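Local coordinates for Lmo0181 protein (Listeria monocytogenes serovar 1/2a, PDB 5F7V) that binds cycloalternan as the substrate-binding protein of an ABC transporter, probably lipid-linked at the cell surface, and presumably hands it on for uptake, at residues D30-E35 with K312-N317; E125-V130 with E347-M352; K169-S174 with V224-A229; N362-Y367 with D391-T396. One frame throughout, in Å; residues are numbered along the deposited sequence. Where two conformers were deposited one is given.

Contact 1 of 4, residues D30-E35 with K312-N317; sequences DEMVKE and KIRIDN
The carbonyl oxygen of I313 is the best-held polar atom here, gripped by two N-H groups of a single residue, N317. The backbone N of N317 closes the last full helical turn, and its side-chain ND2 folds back to 2.8 Å from I313 O, arriving from above the carbonyl plane. This double grip lies where the chain leaves helical geometry, at the C-terminal end of helix 308-316; OD1 of the same amide takes a hydrogen bond from K27.

Around this end the helix packs nearly antiparallel on helix 27-39, the first helix of the N-terminal α/β lobe of this periplasmic-binding-protein fold, with local axes 10.2 Å apart at 165°. I313 is the residue pushed between the two. Its CD1 lies 3.7 Å from E31 CG and 4.0 Å from M32 CG, and it also reaches E35 CG. E31 crosses it obliquely: CG is anti to the backbone N (chi1 -162°) and the chain runs extended, so that its methylene CG and its carboxylate both touch I313 (E31 CD to I313 CG1 3.7 Å). M32, also extended, slides past I313 in the opposite direction and sets CE 3.7 Å from R314 CB. The R314 guanidinium beyond it forms a salt bridge with E125, a hydrogen bond with W319 O and a cation-pi contact with the W319 ring.

No hydrogen bond joins the two segments, so their cohesion is dispersive, the aliphatic part of E31 serving as apolar surface; the I313 carbonyl, N317 amide and R314 guanidinium are paired within their own segment or with third residues.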
# COMPACT_ATOMS: atom_id res chain seq x y z
N ASP A 30 -16.15 -6.87 -9.98
CA ASP A 30 -17.20 -7.60 -10.71
C ASP A 30 -17.61 -6.89 -12.01
O ASP A 30 -17.77 -7.55 -13.04
CB ASP A 30 -18.42 -7.88 -9.84
CG ASP A 30 -18.16 -8.85 -8.67
OD1 ASP A 30 -17.07 -9.44 -8.63
OD2 ASP A 30 -19.03 -9.01 -7.78
N GLU A 31 -17.74 -5.57 -11.97
CA GLU A 31 -18.06 -4.81 -13.16
C GLU A 31 -16.94 -4.88 -14.18
O GLU A 31 -17.21 -5.03 -15.36
CB GLU A 31 -18.34 -3.36 -12.80
CG GLU A 31 -19.08 -2.66 -13.92
CD GLU A 31 -19.39 -1.21 -13.62
OE1 GLU A 31 -19.20 -0.76 -12.46
OE2 GLU A 31 -19.83 -0.56 -14.60
N MET A 32 -15.68 -4.82 -13.75
CA MET A 32 -14.57 -5.00 -14.68
C MET A 32 -14.59 -6.38 -15.36
O MET A 32 -14.40 -6.47 -16.56
CB MET A 32 -13.25 -4.82 -13.97
CG MET A 32 -13.03 -3.39 -13.52
SD MET A 32 -11.46 -3.28 -12.66
CE MET A 32 -11.49 -1.60 -12.08
N VAL A 33 -14.87 -7.42 -14.58
CA VAL A 33 -14.95 -8.77 -15.15
C VAL A 33 -16.09 -8.85 -16.17
O VAL A 33 -15.90 -9.42 -17.27
CB VAL A 33 -15.04 -9.87 -14.06
CG1 VAL A 33 -15.38 -11.24 -14.61
CG2 VAL A 33 -13.73 -9.87 -13.27
N LYS A 34 -17.25 -8.31 -15.85
CA LYS A 34 -18.37 -8.29 -16.77
C LYS A 34 -18.00 -7.60 -18.09
O LYS A 34 -18.36 -8.06 -19.17
CB LYS A 34 -19.57 -7.59 -16.14
CG LYS A 34 -20.79 -7.35 -17.03
CD LYS A 34 -21.91 -6.52 -16.41
CE LYS A 34 -21.51 -5.07 -16.13
NZ LYS A 34 -22.63 -4.36 -15.50
N GLU A 35 -17.34 -6.46 -17.99
CA GLU A 35 -16.94 -5.71 -19.18
C GLU A 35 -15.88 -6.47 -20.00
O GLU A 35 -15.95 -6.55 -21.22
CB GLU A 35 -16.46 -4.31 -18.79
CG GLU A 35 -17.60 -3.46 -18.26
CD GLU A 35 -18.64 -3.09 -19.29
OE1 GLU A 35 -18.27 -2.91 -20.46
OE2 GLU A 35 -19.84 -2.92 -18.95
N LYS A 312 -12.32 3.74 -16.02
CA LYS A 312 -13.47 4.54 -15.61
C LYS A 312 -14.21 3.91 -14.43
O LYS A 312 -14.67 4.66 -13.55
CB LYS A 312 -14.44 4.70 -16.77
CG LYS A 312 -13.89 5.62 -17.82
CD LYS A 312 -14.65 5.47 -19.13
CE LYS A 312 -14.33 6.59 -20.09
NZ LYS A 312 -14.92 6.32 -21.43
N ILE A 313 -14.32 2.59 -14.40
CA ILE A 313 -14.91 1.89 -13.26
C ILE A 313 -14.09 2.13 -11.99
O ILE A 313 -14.65 2.40 -10.94
CB ILE A 313 -15.06 0.39 -13.55
CG1 ILE A 313 -16.10 0.11 -14.64
CG2 ILE A 313 -15.41 -0.39 -12.29
CD1 ILE A 313 -15.94 -1.28 -15.24
N ARG A 314 -12.78 2.02 -12.14
CA ARG A 314 -11.88 2.20 -11.03
C ARG A 314 -12.05 3.59 -10.42
O ARG A 314 -12.12 3.73 -9.21
CB ARG A 314 -10.46 1.96 -11.52
CG ARG A 314 -9.49 2.03 -10.38
CD ARG A 314 -8.12 1.53 -10.75
NE ARG A 314 -8.04 0.11 -11.01
CZ ARG A 314 -7.86 -0.83 -10.09
NH1 ARG A 314 -7.74 -2.08 -10.52
NH2 ARG A 314 -7.76 -0.54 -8.80
N ILE A 315 -12.01 4.60 -11.28
CA ILE A 315 -12.19 5.98 -10.88
C ILE A 315 -13.54 6.18 -10.19
O ILE A 315 -13.61 6.79 -9.11
CB ILE A 315 -11.99 6.93 -12.09
CG1 ILE A 315 -10.54 6.98 -12.58
CG2 ILE A 315 -12.55 8.32 -11.80
CD1 ILE A 315 -9.56 7.74 -11.70
N ASP A 316 -14.58 5.67 -10.81
CA ASP A 316 -15.91 5.84 -10.21
C ASP A 316 -16.04 5.26 -8.81
O ASP A 316 -16.81 5.79 -7.99
CB ASP A 316 -16.99 5.19 -11.10
CG ASP A 316 -18.37 5.60 -10.66
OD1 ASP A 316 -18.64 6.82 -10.58
OD2 ASP A 316 -19.16 4.68 -10.38
N ASN A 317 -15.30 4.20 -8.54
CA ASN A 317 -15.33 3.53 -7.25
C ASN A 317 -14.24 3.94 -6.26
O ASN A 317 -14.14 3.32 -5.20
CB ASN A 317 -15.33 2.01 -7.51
CG ASN A 317 -16.67 1.56 -8.07
OD1 ASN A 317 -17.67 1.48 -7.33
ND2 ASN A 317 -16.74 1.39 -9.37

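Contact 2 of 4, residues E125-V130 with E347-M352; sequences ESFSNV and ESLQYM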
# COMPACT_ATOMS: atom_id res chain seq x y z
N GLU A 125 -1.74 -2.69 -12.56
CA GLU A 125 -3.18 -2.63 -12.38
C GLU A 125 -3.63 -1.35 -11.70
O GLU A 125 -4.67 -0.76 -12.05
CB GLU A 125 -3.61 -3.85 -11.55
CG GLU A 125 -5.05 -3.87 -11.20
CD GLU A 125 -5.38 -4.72 -10.00
OE1 GLU A 125 -4.38 -5.26 -9.37
OE2 GLU A 125 -6.56 -4.84 -9.71
N SER A 126 -2.88 -0.90 -10.70
CA SER A 126 -3.26 0.29 -9.96
C SER A 126 -2.05 0.82 -9.22
O SER A 126 -1.04 0.14 -9.05
CB SER A 126 -4.39 0.02 -8.98
OG SER A 126 -3.99 -0.82 -7.91
N PHE A 127 -2.14 2.07 -8.76
CA PHE A 127 -1.15 2.60 -7.83
C PHE A 127 -1.85 3.42 -6.75
O PHE A 127 -3.03 3.82 -6.90
CB PHE A 127 0.01 3.30 -8.55
CG PHE A 127 -0.34 4.65 -9.12
CD1 PHE A 127 -0.87 4.74 -10.41
CD2 PHE A 127 -0.14 5.82 -8.41
CE1 PHE A 127 -1.21 5.95 -10.98
CE2 PHE A 127 -0.49 7.03 -8.98
CZ PHE A 127 -1.00 7.08 -10.25
N SER A 128 -1.10 3.65 -5.68
CA SER A 128 -1.72 4.28 -4.50
C SER A 128 -0.67 4.86 -3.57
O SER A 128 0.53 4.67 -3.74
CB SER A 128 -2.53 3.21 -3.74
OG SER A 128 -1.70 2.20 -3.20
N ASN A 129 -1.15 5.63 -2.60
CA ASN A 129 -0.30 6.19 -1.55
C ASN A 129 -1.10 6.34 -0.28
O ASN A 129 -2.25 5.92 -0.18
CB ASN A 129 0.40 7.45 -2.05
CG ASN A 129 -0.57 8.54 -2.43
OD1 ASN A 129 -1.78 8.46 -2.18
ND2 ASN A 129 -0.06 9.59 -3.06
N VAL A 130 -0.38 6.88 0.71
CA VAL A 130 -0.93 7.06 2.05
C VAL A 130 -1.00 8.54 2.35
O VAL A 130 -0.21 9.33 1.88
CB VAL A 130 -0.02 6.32 3.05
CG1 VAL A 130 -0.30 6.71 4.52
CG2 VAL A 130 -0.16 4.80 2.86
N GLU A 347 -0.41 15.72 -4.86
CA GLU A 347 0.71 16.51 -4.30
C GLU A 347 1.71 15.58 -3.62
O GLU A 347 2.93 15.82 -3.70
CB GLU A 347 0.18 17.50 -3.27
CG GLU A 347 -0.59 18.65 -3.89
CD GLU A 347 -1.49 19.37 -2.89
OE1 GLU A 347 -1.58 18.97 -1.71
OE2 GLU A 347 -2.10 20.36 -3.35
N SER A 348 1.23 14.51 -2.98
CA SER A 348 2.10 13.59 -2.26
C SER A 348 3.11 12.90 -3.17
O SER A 348 4.18 12.54 -2.69
CB SER A 348 1.26 12.56 -1.52
OG SER A 348 0.45 13.10 -0.48
N LEU A 349 2.82 12.75 -4.46
CA LEU A 349 3.71 12.04 -5.37
C LEU A 349 5.05 12.71 -5.53
O LEU A 349 6.03 12.03 -5.82
CB LEU A 349 3.04 11.84 -6.70
CG LEU A 349 1.77 10.99 -6.70
CD1 LEU A 349 1.06 11.09 -8.03
CD2 LEU A 349 2.09 9.55 -6.35
N GLN A 350 5.15 14.01 -5.31
CA GLN A 350 6.44 14.69 -5.37
C GLN A 350 7.47 14.11 -4.39
O GLN A 350 8.66 14.08 -4.64
CB GLN A 350 6.29 16.19 -5.04
CG GLN A 350 7.59 16.95 -5.22
CD GLN A 350 7.50 18.48 -5.04
OE1 GLN A 350 8.45 19.16 -4.66
NE2 GLN A 350 6.32 19.01 -5.26
N TYR A 351 6.98 13.62 -3.25
CA TYR A 351 7.85 13.23 -2.14
C TYR A 351 7.92 11.73 -2.00
O TYR A 351 8.38 11.25 -0.98
CB TYR A 351 7.34 13.85 -0.83
CG TYR A 351 6.83 15.26 -1.02
CD1 TYR A 351 7.70 16.28 -1.39
CD2 TYR A 351 5.48 15.55 -0.84
CE1 TYR A 351 7.22 17.56 -1.56
CE2 TYR A 351 5.02 16.84 -1.05
CZ TYR A 351 5.85 17.84 -1.40
OH TYR A 351 5.39 19.13 -1.60
N MET A 352 7.54 10.98 -3.01
CA MET A 352 7.45 9.53 -2.88
C MET A 352 8.79 8.88 -2.60
O MET A 352 9.86 9.32 -3.07
CB MET A 352 6.84 8.93 -4.16
CG MET A 352 7.75 8.99 -5.37
SD MET A 352 7.18 7.99 -6.78
CE MET A 352 5.90 9.06 -7.23
O HOH W 1 0.76 11.95 2.04
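An amide nitrogen set against carbon is the oddity of this buried contact: N129 ND2 lies 3.6 Å from S348 CB and 3.9 Å from L349 CD2, yet bonds to neither residue. Its hydrogen bond goes instead to V345 O, in helix 343-347 just before the segment. The amide gets there because CG sits in the crowded position between the backbone N and the carbonyl carbon (chi1 62°), with the side chain crossing that of L349 at about a right angle. The other methyl of L349, CD1, comes up to the edge of the F127 ring, 4.4 Å from CE2 and near the ring plane.

The residues E125-V130 belong to the long strand 119-135 of the central sheet in this solute-binding fold; a classic beta bulge puts E125 and S126 together opposite N283, and S128 touches a glucose unit of the bound glycan. Against this strand lies the turn that follows helix 343-347.

A water completes the junction by donating to both sides, 2.8 Å from V130 O and 2.8 Å from S348 OG. With OG anti to its carbonyl carbon (chi1 -65°), S348 also hydrogen-bonds to A344 O, while its own carbonyl is bonded to T278 OG1.

Contact 3 of 4, residues K169-S174 with V224-A229; sequences KVWGTS and VAPSPA
P226, V224 and W171 carry this buried contact, which joins the short strand 171-174 of the second lobe of the solute-binding fold to the loop entering helix 228-231. P226 sets its CB over one face of the W171 indole in a CH-pi contact: CB stands 3.8 Å from the centroid of the six-membered ring and only 12° off its normal. The other end of the proline ring reaches the pyrrole side, with CD 3.6 Å from W171 CG. CG of the tryptophan is anti to its carbonyl carbon (chi1 -72°), and this brings one face of the indole over P226 N.

V224 contributes mainly through its carbonyl. T173 N donates to V224 O over 3.0 Å, in the carbonyl plane and with an N-H...O angle of 157°, just after the corner that the chain turns at G172. The V224 side chain also meets T173, CG2 to CG2 at 3.9 Å, and both touch A160 of helix 153-163. T173 OG1, anti to its backbone N, bonds to E156.

One residue on, the polarity reverses, and T173 O accepts a CA-H...O contact from A225 CA at 3.0 Å. P226 CD crowds the same oxygen. Beyond them a water bridges the two segments, 2.9 Å from S174 OG and donating to P226 O.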
# COMPACT_ATOMS: atom_id res chain seq x y z
N LYS A 169 -12.34 7.60 25.24
CA LYS A 169 -11.75 6.64 24.31
C LYS A 169 -11.49 7.24 22.95
O LYS A 169 -11.74 6.59 21.92
CB LYS A 169 -12.57 5.34 24.22
CG LYS A 169 -13.02 4.74 25.55
CD LYS A 169 -11.86 4.43 26.49
CE LYS A 169 -10.73 3.61 25.91
NZ LYS A 169 -11.14 2.22 25.58
N VAL A 170 -11.05 8.50 22.96
CA VAL A 170 -10.68 9.18 21.71
C VAL A 170 -9.18 9.40 21.71
O VAL A 170 -8.62 9.92 22.68
CB VAL A 170 -11.44 10.51 21.53
CG1 VAL A 170 -10.93 11.29 20.33
CG2 VAL A 170 -12.93 10.28 21.43
N TRP A 171 -8.55 8.97 20.63
CA TRP A 171 -7.11 9.19 20.43
C TRP A 171 -6.89 10.21 19.33
O TRP A 171 -7.62 10.28 18.35
CB TRP A 171 -6.42 7.85 20.08
CG TRP A 171 -6.30 6.88 21.21
CD1 TRP A 171 -5.31 6.81 22.18
CD2 TRP A 171 -7.22 5.84 21.52
NE1 TRP A 171 -5.57 5.78 23.03
CE2 TRP A 171 -6.76 5.19 22.67
CE3 TRP A 171 -8.40 5.40 20.92
CZ2 TRP A 171 -7.43 4.12 23.23
CZ3 TRP A 171 -9.07 4.33 21.49
CH2 TRP A 171 -8.57 3.71 22.60
N GLY A 172 -5.84 10.99 19.50
CA GLY A 172 -5.49 12.00 18.51
C GLY A 172 -4.93 11.46 17.20
O GLY A 172 -5.15 12.09 16.16
N THR A 173 -4.25 10.32 17.24
CA THR A 173 -3.64 9.81 16.01
C THR A 173 -3.51 8.31 16.02
O THR A 173 -3.60 7.66 17.05
CB THR A 173 -2.32 10.52 15.79
OG1 THR A 173 -1.86 10.31 14.44
CG2 THR A 173 -1.22 10.08 16.75
N SER A 174 -3.29 7.76 14.84
CA SER A 174 -2.98 6.34 14.72
C SER A 174 -2.17 6.18 13.44
O SER A 174 -2.52 6.71 12.37
CB SER A 174 -4.24 5.50 14.61
OG SER A 174 -3.86 4.12 14.54
N VAL A 224 -1.25 9.11 22.84
CA VAL A 224 -2.13 9.78 21.88
C VAL A 224 -2.58 8.88 20.73
O VAL A 224 -3.38 9.31 19.90
CB VAL A 224 -1.50 11.05 21.30
CG1 VAL A 224 -1.18 12.02 22.40
CG2 VAL A 224 -0.25 10.75 20.48
N ALA A 225 -2.09 7.64 20.69
CA ALA A 225 -2.38 6.66 19.65
C ALA A 225 -2.76 5.36 20.35
O ALA A 225 -2.14 5.01 21.37
CB ALA A 225 -1.18 6.48 18.76
N PRO A 226 -3.76 4.63 19.82
CA PRO A 226 -4.18 3.40 20.49
C PRO A 226 -3.09 2.32 20.42
O PRO A 226 -2.41 2.17 19.38
CB PRO A 226 -5.44 3.01 19.72
CG PRO A 226 -5.29 3.65 18.39
CD PRO A 226 -4.63 4.96 18.67
N SER A 227 -2.92 1.57 21.50
CA SER A 227 -1.92 0.52 21.55
C SER A 227 -2.44 -0.76 20.95
O SER A 227 -3.63 -0.88 20.68
CB SER A 227 -1.59 0.23 22.98
OG SER A 227 -2.68 -0.38 23.61
N PRO A 228 -1.58 -1.79 20.84
CA PRO A 228 -2.08 -3.07 20.38
C PRO A 228 -3.20 -3.62 21.24
O PRO A 228 -4.20 -4.17 20.73
CB PRO A 228 -0.82 -3.95 20.43
CG PRO A 228 0.26 -3.02 20.04
CD PRO A 228 -0.10 -1.73 20.76
N ALA A 229 -3.09 -3.44 22.54
CA ALA A 229 -4.14 -3.82 23.49
C ALA A 229 -5.43 -3.06 23.15
O ALA A 229 -6.49 -3.66 23.06
CB ALA A 229 -3.72 -3.54 24.93
O HOH W 2 -2.22 3.48 16.83

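Contact 4 of 4, residues N362-Y367 with D391-T396; sequences NKISDY and DNINKT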
# COMPACT_ATOMS: atom_id res chain seq x y z
N ASN A 362 9.03 -9.72 2.66
CA ASN A 362 7.99 -10.13 3.59
C ASN A 362 8.55 -10.85 4.81
O ASN A 362 8.06 -10.62 5.93
CB ASN A 362 6.88 -10.90 2.85
CG ASN A 362 6.02 -10.02 1.93
OD1 ASN A 362 5.92 -8.78 2.06
ND2 ASN A 362 5.37 -10.67 0.95
N LYS A 363 9.60 -11.63 4.63
CA LYS A 363 10.24 -12.34 5.72
C LYS A 363 10.92 -11.37 6.69
O LYS A 363 10.74 -11.46 7.92
CB LYS A 363 11.25 -13.32 5.12
CG LYS A 363 11.86 -14.15 6.19
CD LYS A 363 13.18 -14.77 5.82
CE LYS A 363 13.15 -15.52 4.52
NZ LYS A 363 13.88 -16.79 4.81
N ILE A 364 11.69 -10.43 6.17
CA ILE A 364 12.34 -9.45 7.04
C ILE A 364 11.28 -8.56 7.69
O ILE A 364 11.45 -8.18 8.84
CB ILE A 364 13.51 -8.66 6.41
CG1 ILE A 364 13.08 -7.66 5.34
CG2 ILE A 364 14.56 -9.63 5.92
CD1 ILE A 364 14.21 -6.79 4.81
N SER A 365 10.19 -8.27 6.98
CA SER A 365 9.12 -7.48 7.56
C SER A 365 8.45 -8.17 8.73
O SER A 365 8.20 -7.55 9.76
CB SER A 365 8.10 -7.13 6.47
OG SER A 365 8.69 -6.23 5.51
N ASP A 366 8.22 -9.47 8.59
CA ASP A 366 7.62 -10.19 9.70
C ASP A 366 8.48 -10.08 10.96
O ASP A 366 7.95 -9.88 12.07
CB ASP A 366 7.40 -11.65 9.33
CG ASP A 366 6.29 -11.86 8.32
OD1 ASP A 366 5.44 -11.01 8.04
OD2 ASP A 366 6.30 -12.97 7.76
N TYR A 367 9.79 -10.28 10.80
CA TYR A 367 10.67 -10.21 11.98
C TYR A 367 10.67 -8.83 12.61
O TYR A 367 10.47 -8.65 13.80
CB TYR A 367 12.10 -10.62 11.61
CG TYR A 367 13.02 -10.55 12.80
CD1 TYR A 367 13.13 -11.63 13.67
CD2 TYR A 367 13.71 -9.40 13.12
CE1 TYR A 367 13.96 -11.55 14.79
CE2 TYR A 367 14.52 -9.31 14.23
CZ TYR A 367 14.63 -10.38 15.08
OH TYR A 367 15.45 -10.30 16.21
N ASP A 391 20.57 -6.94 12.83
CA ASP A 391 21.16 -8.28 12.90
C ASP A 391 20.44 -9.30 12.04
O ASP A 391 21.07 -10.09 11.33
CB ASP A 391 21.17 -8.76 14.35
CG ASP A 391 22.05 -7.91 15.26
OD1 ASP A 391 22.99 -7.27 14.72
OD2 ASP A 391 21.86 -7.85 16.50
N ASN A 392 19.11 -9.25 12.08
CA ASN A 392 18.33 -10.23 11.33
C ASN A 392 18.46 -10.00 9.82
O ASN A 392 18.57 -10.96 9.06
CB ASN A 392 16.86 -10.12 11.74
CG ASN A 392 15.98 -11.02 10.91
OD1 ASN A 392 16.06 -12.23 11.10
ND2 ASN A 392 15.25 -10.47 9.99
N ILE A 393 18.44 -8.74 9.38
CA ILE A 393 18.66 -8.43 7.96
C ILE A 393 20.04 -8.89 7.53
O ILE A 393 20.19 -9.51 6.47
CB ILE A 393 18.42 -6.95 7.67
CG1 ILE A 393 16.94 -6.63 7.83
CG2 ILE A 393 18.94 -6.60 6.28
CD1 ILE A 393 16.59 -5.18 7.84
N ASN A 394 21.06 -8.60 8.32
CA ASN A 394 22.43 -9.03 7.96
C ASN A 394 22.52 -10.52 7.79
O ASN A 394 23.11 -10.97 6.83
CB ASN A 394 23.41 -8.63 9.04
CG ASN A 394 23.69 -7.15 9.06
OD1 ASN A 394 23.52 -6.45 8.09
ND2 ASN A 394 24.22 -6.68 10.17
N LYS A 395 21.91 -11.28 8.69
CA LYS A 395 21.95 -12.76 8.58
C LYS A 395 21.12 -13.25 7.41
O LYS A 395 21.58 -14.11 6.64
CB LYS A 395 21.50 -13.38 9.89
CG LYS A 395 22.46 -13.11 11.03
CD LYS A 395 23.96 -13.06 10.73
CE LYS A 395 24.79 -12.84 11.99
NZ LYS A 395 24.45 -13.82 13.07
N THR A 396 19.92 -12.73 7.24
CA THR A 396 19.04 -13.17 6.17
C THR A 396 19.66 -12.90 4.79
O THR A 396 19.59 -13.75 3.88
CB THR A 396 17.67 -12.48 6.30
OG1 THR A 396 17.10 -12.91 7.54
CG2 THR A 396 16.73 -12.81 5.12
O HOH W 3 14.54 -7.61 10.20
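Y367 and N392 meet tip to tip, and their flat groups stack: the amide and ring planes are only 17° apart, with N392 CG 3.5 Å above the ring and displaced toward its rim. Both side chains leave their helices with CG anti to the backbone N, which sends them into the gap from opposite sides. CB of N392 adds a CH-pi contact over the same ring, 3.8 Å from the Y367 ring centroid. At the near edge of the stack ND2 lies 3.5 Å from Y367 CB, and it donates to a water 3.0 Å from ND2 that also reaches I364 O by a long, weak bond.

Deeper in the interface the contacts are aliphatic. I364 holds CG1 in the crowded position between N and the carbonyl carbon (chi1 70°), an orientation that meets I393 at about a right angle, CD1 to I393 CG1 at 4.1 Å, while its CG2 lies 3.9 Å from T396 CG2. With CG2 anti to its backbone N, T396 turns OG1 back to donate to N392 O, which also accepts from T396 N. K363, bent at its far end, crosses obliquely and brings CD 4.1 Å from the same methyl, T396 CG2.

These segments make helices 361-376 and 382-397 a nearly antiparallel hairpin, local axes 10.2 Å apart, near the C-terminus; M179 of helix 179-187 touches S365 and I393, and N362 bonds to T78.

How the contacts relate
Contacts 1 and 2 are directly joined: R314 NH1 of contact 1 and E125 OE2 of contact 2 form a 3.1 Å salt bridge, and their segments alternate along the chain. Contact 2 comes closest to the glycan, with the V130 side chain about 4 Å from a glucose unit; S174 of contact 3 and R314 of contact 1 are about 7 and 8 Å away, and I364 of contact 4 about 14 Å. Contact 3 is nested within the loops closed by contacts 1 and 2, and reaches the same sheet as contact 2. Contact 4 follows all three in sequence, its centre about 38 Å from that of contact 1, across the centre of the chain.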